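Local coordinates for endoglucanase FnCel5A (Fervidobacterium nodosum, PDB 3NCO), which probably hydrolyses internal beta-1,4-glucosidic bonds of cellulose, as a family 5 glycoside hydrolase, at residues D44-D56 against K307-K320. Numbering follows the deposited sequence.
Sequences DEYFKIIKERGFD and KTWIEPLTTSALGK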
loop_
_atom_site.group_PDB
_atom_site.type_symbol
_atom_site.label_atom_id
_atom_site.label_comp_id
_atom_site.label_asym_id
_atom_site.label_seq_id
_atom_site.Cartn_x
_atom_site.Cartn_y
_atom_site.Cartn_z
ATOM N N ASP A 44 -6.872 -12.147 -14.633
ATOM C CA ASP A 44 -8.093 -11.330 -14.562
ATOM C C ASP A 44 -9.043 -11.895 -13.528
ATOM O O ASP A 44 -9.781 -11.130 -12.872
ATOM C CB ASP A 44 -8.804 -11.364 -15.926
ATOM C CG ASP A 44 -8.104 -10.513 -16.985
ATOM O OD1 ASP A 44 -7.024 -9.934 -16.700
ATOM O OD2 ASP A 44 -8.676 -10.447 -18.130
ATOM N N GLU A 45 -9.082 -13.224 -13.401
ATOM C CA GLU A 45 -10.018 -13.889 -12.447
ATOM C C GLU A 45 -9.734 -13.477 -10.993
ATOM O O GLU A 45 -10.604 -13.536 -10.156
ATOM C CB GLU A 45 -9.989 -15.425 -12.549
ATOM C CG GLU A 45 -8.637 -15.995 -12.023
ATOM C CD GLU A 45 -8.411 -17.489 -12.242
ATOM O OE1 GLU A 45 -8.612 -18.295 -11.276
ATOM O OE2 GLU A 45 -8.023 -17.873 -13.398
ATOM N N TYR A 46 -8.501 -13.057 -10.693
ATOM C CA TYR A 46 -8.160 -12.697 -9.316
ATOM C C TYR A 46 -9.078 -11.611 -8.777
ATOM O O TYR A 46 -9.445 -11.629 -7.584
ATOM C CB TYR A 46 -6.728 -12.188 -9.228
ATOM C CG TYR A 46 -5.642 -13.265 -9.343
ATOM C CD1 TYR A 46 -5.966 -14.625 -9.359
ATOM C CD2 TYR A 46 -4.308 -12.896 -9.341
ATOM C CE1 TYR A 46 -4.947 -15.608 -9.443
ATOM C CE2 TYR A 46 -3.293 -13.842 -9.401
ATOM C CZ TYR A 46 -3.615 -15.186 -9.418
ATOM O OH TYR A 46 -2.592 -16.128 -9.494
ATOM N N PHE A 47 -9.428 -10.671 -9.648
ATOM C CA PHE A 47 -10.279 -9.528 -9.166
ATOM C C PHE A 47 -11.724 -9.942 -8.865
ATOM O O PHE A 47 -12.345 -9.430 -7.893
ATOM C CB PHE A 47 -10.177 -8.338 -10.108
ATOM C CG PHE A 47 -8.791 -7.825 -10.236
ATOM C CD1 PHE A 47 -8.162 -7.217 -9.153
ATOM C CD2 PHE A 47 -8.095 -7.961 -11.425
ATOM C CE1 PHE A 47 -6.824 -6.746 -9.250
ATOM C CE2 PHE A 47 -6.767 -7.513 -11.546
ATOM C CZ PHE A 47 -6.144 -6.889 -10.466
ATOM N N LYS A 48 -12.254 -10.877 -9.653
ATOM C CA LYS A 48 -13.573 -11.427 -9.393
ATOM C C LYS A 48 -13.529 -12.203 -8.076
ATOM O O LYS A 48 -14.431 -12.091 -7.267
ATOM C CB LYS A 48 -14.027 -12.339 -10.562
ATOM C CG LYS A 48 -15.335 -13.072 -10.301
ATOM C CD LYS A 48 -15.676 -13.985 -11.470
ATOM C CE LYS A 48 -16.907 -14.851 -11.111
ATOM N NZ LYS A 48 -17.395 -15.753 -12.196
ATOM N N ILE A 49 -12.445 -12.946 -7.859
ATOM C CA ILE A 49 -12.230 -13.713 -6.601
ATOM C C ILE A 49 -12.152 -12.814 -5.371
ATOM O O ILE A 49 -12.791 -13.035 -4.344
ATOM C CB ILE A 49 -10.980 -14.589 -6.781
ATOM C CG1 ILE A 49 -11.301 -15.710 -7.784
ATOM C CG2 ILE A 49 -10.469 -15.187 -5.482
ATOM C CD1 ILE A 49 -10.085 -16.385 -8.381
ATOM N N ILE A 50 -11.334 -11.789 -5.491
ATOM C CA ILE A 50 -11.221 -10.815 -4.420
ATOM C C ILE A 50 -12.556 -10.148 -4.071
ATOM O O ILE A 50 -12.917 -9.999 -2.897
ATOM C CB ILE A 50 -10.121 -9.753 -4.800
ATOM C CG1 ILE A 50 -8.724 -10.432 -4.828
ATOM C CG2 ILE A 50 -10.118 -8.526 -3.806
ATOM C CD1 ILE A 50 -7.616 -9.547 -5.404
ATOM N N LYS A 51 -13.275 -9.713 -5.099
ATOM C CA LYS A 51 -14.544 -9.014 -4.844
ATOM C C LYS A 51 -15.530 -9.994 -4.231
ATOM O O LYS A 51 -16.171 -9.648 -3.238
ATOM C CB LYS A 51 -15.118 -8.427 -6.134
ATOM C CG LYS A 51 -16.516 -7.691 -5.956
ATOM C CD LYS A 51 -16.374 -6.425 -5.119
ATOM C CE LYS A 51 -17.733 -5.682 -4.946
ATOM N NZ LYS A 51 -17.481 -4.355 -4.311
ATOM N N GLU A 52 -15.628 -11.218 -4.792
ATOM C CA GLU A 52 -16.601 -12.209 -4.258
ATOM C C GLU A 52 -16.371 -12.477 -2.782
ATOM O O GLU A 52 -17.337 -12.743 -2.017
ATOM C CB GLU A 52 -16.557 -13.578 -4.987
ATOM C CG GLU A 52 -16.748 -13.531 -6.455
ATOM C CD GLU A 52 -16.598 -14.902 -7.161
ATOM O OE1 GLU A 52 -17.647 -15.373 -7.689
ATOM O OE2 GLU A 52 -15.455 -15.492 -7.227
ATOM N N ARG A 53 -15.106 -12.487 -2.372
ATOM C CA ARG A 53 -14.795 -12.784 -0.966
ATOM C C ARG A 53 -15.238 -11.667 -0.037
ATOM O O ARG A 53 -15.478 -11.914 1.169
ATOM C CB ARG A 53 -13.308 -13.126 -0.787
ATOM C CG ARG A 53 -12.912 -13.498 0.642
ATOM C CD ARG A 53 -13.693 -14.756 1.150
ATOM N NE ARG A 53 -13.328 -15.141 2.516
ATOM C CZ ARG A 53 -13.849 -14.570 3.608
ATOM N NH1 ARG A 53 -14.761 -13.603 3.484
ATOM N NH2 ARG A 53 -13.456 -14.957 4.831
ATOM N N GLY A 54 -15.370 -10.459 -0.600
ATOM C CA GLY A 54 -15.962 -9.347 0.127
ATOM C C GLY A 54 -15.006 -8.190 0.410
ATOM O O GLY A 54 -15.364 -7.268 1.126
ATOM N N PHE A 55 -13.796 -8.227 -0.177
ATOM C CA PHE A 55 -12.890 -7.060 -0.103
ATOM C C PHE A 55 -13.507 -5.878 -0.865
ATOM O O PHE A 55 -14.271 -6.103 -1.825
ATOM C CB PHE A 55 -11.506 -7.415 -0.681
ATOM C CG PHE A 55 -10.753 -8.391 0.193
ATOM C CD1 PHE A 55 -10.094 -7.945 1.325
ATOM C CD2 PHE A 55 -10.752 -9.752 -0.092
ATOM C CE1 PHE A 55 -9.390 -8.829 2.164
ATOM C CE2 PHE A 55 -10.127 -10.667 0.751
ATOM C CZ PHE A 55 -9.396 -10.201 1.872
ATOM N N ASP A 56 -13.190 -4.648 -0.422
ATOM C CA ASP A 56 -13.694 -3.452 -1.104
ATOM C C ASP A 56 -12.738 -2.879 -2.129
ATOM O O ASP A 56 -13.169 -2.142 -3.017
ATOM C CB ASP A 56 -14.000 -2.349 -0.083
ATOM C CG ASP A 56 -14.957 -2.800 1.002
ATOM O OD1 ASP A 56 -16.112 -3.147 0.695
ATOM O OD2 ASP A 56 -14.501 -2.828 2.173
ATOM N N LYS A 307 -7.072 -23.014 -5.111
ATOM C CA LYS A 307 -8.051 -21.998 -5.503
ATOM C C LYS A 307 -9.065 -21.776 -4.367
ATOM O O LYS A 307 -10.296 -21.696 -4.590
ATOM C CB LYS A 307 -8.739 -22.381 -6.830
ATOM C CG LYS A 307 -7.723 -22.706 -7.947
ATOM C CD LYS A 307 -8.448 -23.096 -9.261
ATOM C CE LYS A 307 -8.745 -21.807 -10.051
ATOM N NZ LYS A 307 -7.633 -21.424 -11.028
ATOM N N THR A 308 -8.518 -21.651 -3.153
ATOM C CA THR A 308 -9.318 -21.408 -1.947
ATOM C C THR A 308 -8.619 -20.429 -1.024
ATOM O O THR A 308 -7.388 -20.346 -0.997
ATOM C CB THR A 308 -9.566 -22.724 -1.168
ATOM O OG1 THR A 308 -8.304 -23.309 -0.797
ATOM C CG2 THR A 308 -10.345 -23.715 -2.043
ATOM N N TRP A 309 -9.421 -19.713 -0.254
ATOM C CA TRP A 309 -8.877 -18.839 0.794
ATOM C C TRP A 309 -8.421 -19.621 2.037
ATOM O O TRP A 309 -9.066 -20.604 2.431
ATOM C CB TRP A 309 -9.933 -17.825 1.214
ATOM C CG TRP A 309 -10.330 -16.901 0.094
ATOM C CD1 TRP A 309 -11.384 -17.070 -0.788
ATOM C CD2 TRP A 309 -9.702 -15.672 -0.260
ATOM N NE1 TRP A 309 -11.415 -16.007 -1.674
ATOM C CE2 TRP A 309 -10.402 -15.140 -1.368
ATOM C CE3 TRP A 309 -8.615 -14.960 0.257
ATOM C CZ2 TRP A 309 -10.036 -13.928 -1.978
ATOM C CZ3 TRP A 309 -8.234 -13.771 -0.360
ATOM C CH2 TRP A 309 -8.961 -13.250 -1.447
ATOM N N ILE A 310 -7.284 -19.218 2.595
ATOM C CA ILE A 310 -6.785 -19.765 3.838
ATOM C C ILE A 310 -7.647 -19.185 4.940
ATOM O O ILE A 310 -7.803 -17.964 5.050
ATOM C CB ILE A 310 -5.293 -19.399 4.049
ATOM C CG1 ILE A 310 -4.463 -19.990 2.896
ATOM C CG2 ILE A 310 -4.762 -19.908 5.423
ATOM C CD1 ILE A 310 -3.127 -19.266 2.694
ATOM N N GLU A 311 -8.250 -20.078 5.722
ATOM C CA GLU A 311 -9.160 -19.673 6.785
ATOM C C GLU A 311 -8.709 -20.314 8.095
ATOM O O GLU A 311 -8.233 -21.455 8.098
ATOM C CB GLU A 311 -10.592 -20.164 6.486
ATOM C CG GLU A 311 -11.286 -19.462 5.330
ATOM C CD GLU A 311 -11.586 -17.982 5.578
ATOM O OE1 GLU A 311 -11.361 -17.500 6.706
ATOM O OE2 GLU A 311 -12.057 -17.304 4.635
ATOM N N PRO A 312 -8.918 -19.611 9.218
ATOM C CA PRO A 312 -9.557 -18.290 9.349
ATOM C C PRO A 312 -8.664 -17.058 9.143
ATOM O O PRO A 312 -9.111 -15.934 9.435
ATOM C CB PRO A 312 -10.088 -18.316 10.792
ATOM C CG PRO A 312 -9.080 -19.150 11.522
ATOM C CD PRO A 312 -8.586 -20.186 10.537
ATOM N N LEU A 313 -7.444 -17.249 8.636
ATOM C CA LEU A 313 -6.590 -16.082 8.382
ATOM C C LEU A 313 -7.309 -15.022 7.549
ATOM O O LEU A 313 -7.179 -13.822 7.843
ATOM C CB LEU A 313 -5.269 -16.453 7.702
ATOM C CG LEU A 313 -4.249 -15.303 7.567
ATOM C CD1 LEU A 313 -3.848 -14.798 8.944
ATOM C CD2 LEU A 313 -3.034 -15.832 6.800
ATOM N N THR A 314 -8.013 -15.451 6.495
ATOM C CA THR A 314 -8.679 -14.478 5.600
ATOM C C THR A 314 -9.728 -13.709 6.354
ATOM O O THR A 314 -9.839 -12.487 6.224
ATOM C CB THR A 314 -9.237 -15.156 4.319
ATOM O OG1 THR A 314 -8.135 -15.720 3.589
ATOM C CG2 THR A 314 -9.998 -14.162 3.432
ATOM N N THR A 315 -10.498 -14.443 7.155
ATOM C CA THR A 315 -11.509 -13.783 8.009
ATOM C C THR A 315 -10.855 -12.811 9.007
ATOM O O THR A 315 -11.391 -11.731 9.286
ATOM C CB THR A 315 -12.390 -14.842 8.703
ATOM O OG1 THR A 315 -13.012 -15.647 7.686
ATOM C CG2 THR A 315 -13.462 -14.182 9.570
ATOM N N SER A 316 -9.687 -13.177 9.527
ATOM C CA SER A 316 -8.911 -12.208 10.361
ATOM C C SER A 316 -8.603 -10.891 9.668
ATOM O O SER A 316 -8.687 -9.826 10.308
ATOM C CB SER A 316 -7.579 -12.793 10.846
ATOM O OG SER A 316 -7.826 -13.767 11.878
ATOM N N ALA A 317 -8.230 -10.983 8.383
ATOM C CA ALA A 317 -7.862 -9.771 7.624
ATOM C C ALA A 317 -9.072 -8.936 7.195
ATOM O O ALA A 317 -8.958 -7.708 6.981
ATOM C CB ALA A 317 -7.045 -10.161 6.353
ATOM N N LEU A 318 -10.187 -9.624 6.949
ATOM C CA LEU A 318 -11.359 -8.995 6.325
ATOM C C LEU A 318 -12.453 -8.651 7.319
ATOM O O LEU A 318 -13.139 -7.623 7.192
ATOM C CB LEU A 318 -11.877 -9.871 5.185
ATOM C CG LEU A 318 -13.060 -9.358 4.379
ATOM C CD1 LEU A 318 -12.765 -7.972 3.858
ATOM C CD2 LEU A 318 -13.377 -10.356 3.232
ATOM N N GLY A 319 -12.627 -9.517 8.314
ATOM C CA GLY A 319 -13.618 -9.280 9.360
ATOM C C GLY A 319 -14.981 -9.850 9.077
ATOM O O GLY A 319 -15.901 -9.640 9.865
ATOM N N LYS A 320 -15.103 -10.582 7.964
ATOM C CA LYS A 320 -16.331 -11.283 7.618
ATOM C C LYS A 320 -16.014 -12.498 6.724
ATOM O O LYS A 320 -16.872 -13.403 6.547
ATOM C CB LYS A 320 -17.314 -10.317 6.949
ATOM C CG LYS A 320 -16.761 -9.698 5.663
ATOM C CD LYS A 320 -17.702 -8.663 5.059
ATOM C CE LYS A 320 -17.021 -8.092 3.815
ATOM N NZ LYS A 320 -17.915 -7.300 2.902
ATOM O OXT LYS A 320 -14.892 -12.646 6.212
HETATM O O HOH W 1 -13.700 -15.646 -3.610
HETATM O O HOH W 2 -17.886 -5.772 1.031
#
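F55 and L318 form the tight inner part of this contact: methyl CD2 of L318 sits over the centre of the F55 ring, 4.1 Å from its centroid, a CH-pi contact suited to a branched aliphatic chain. W309 continues the packing, its CH2 lying 3.6 Å from F55 CE2, while CG of R53 rests over the indole's five-membered ring. R53 swings out from the helix with chi1 at -178° and bends at chi2, which lays its methylenes on the indole and carries its guanidinium onward to two carboxylates. R53 NH2 meets E311 OE2 at 2.7 Å on its syn side, a salt bridge, and R53 NH1 and NH2 together grip OXT of the C-terminal K320. In this TIM barrel, the first helix after strand 22-25 is thereby joined to the chain's end, beyond the eighth strand, 289-292. Putting a leucine at R53 would probably leave both carboxylates without their cationic mate. G54 tolerates the positive phi of a Schellman motif, and its carbonyl O accepts from K320 NZ (3.1 Å). The outer side is looser: a water bridges I49 O and W309 NE1, and K307 NZ reaches E45 OE1 only weakly, at 3.3 Å, through a long chain whose residue is exposed to solvent.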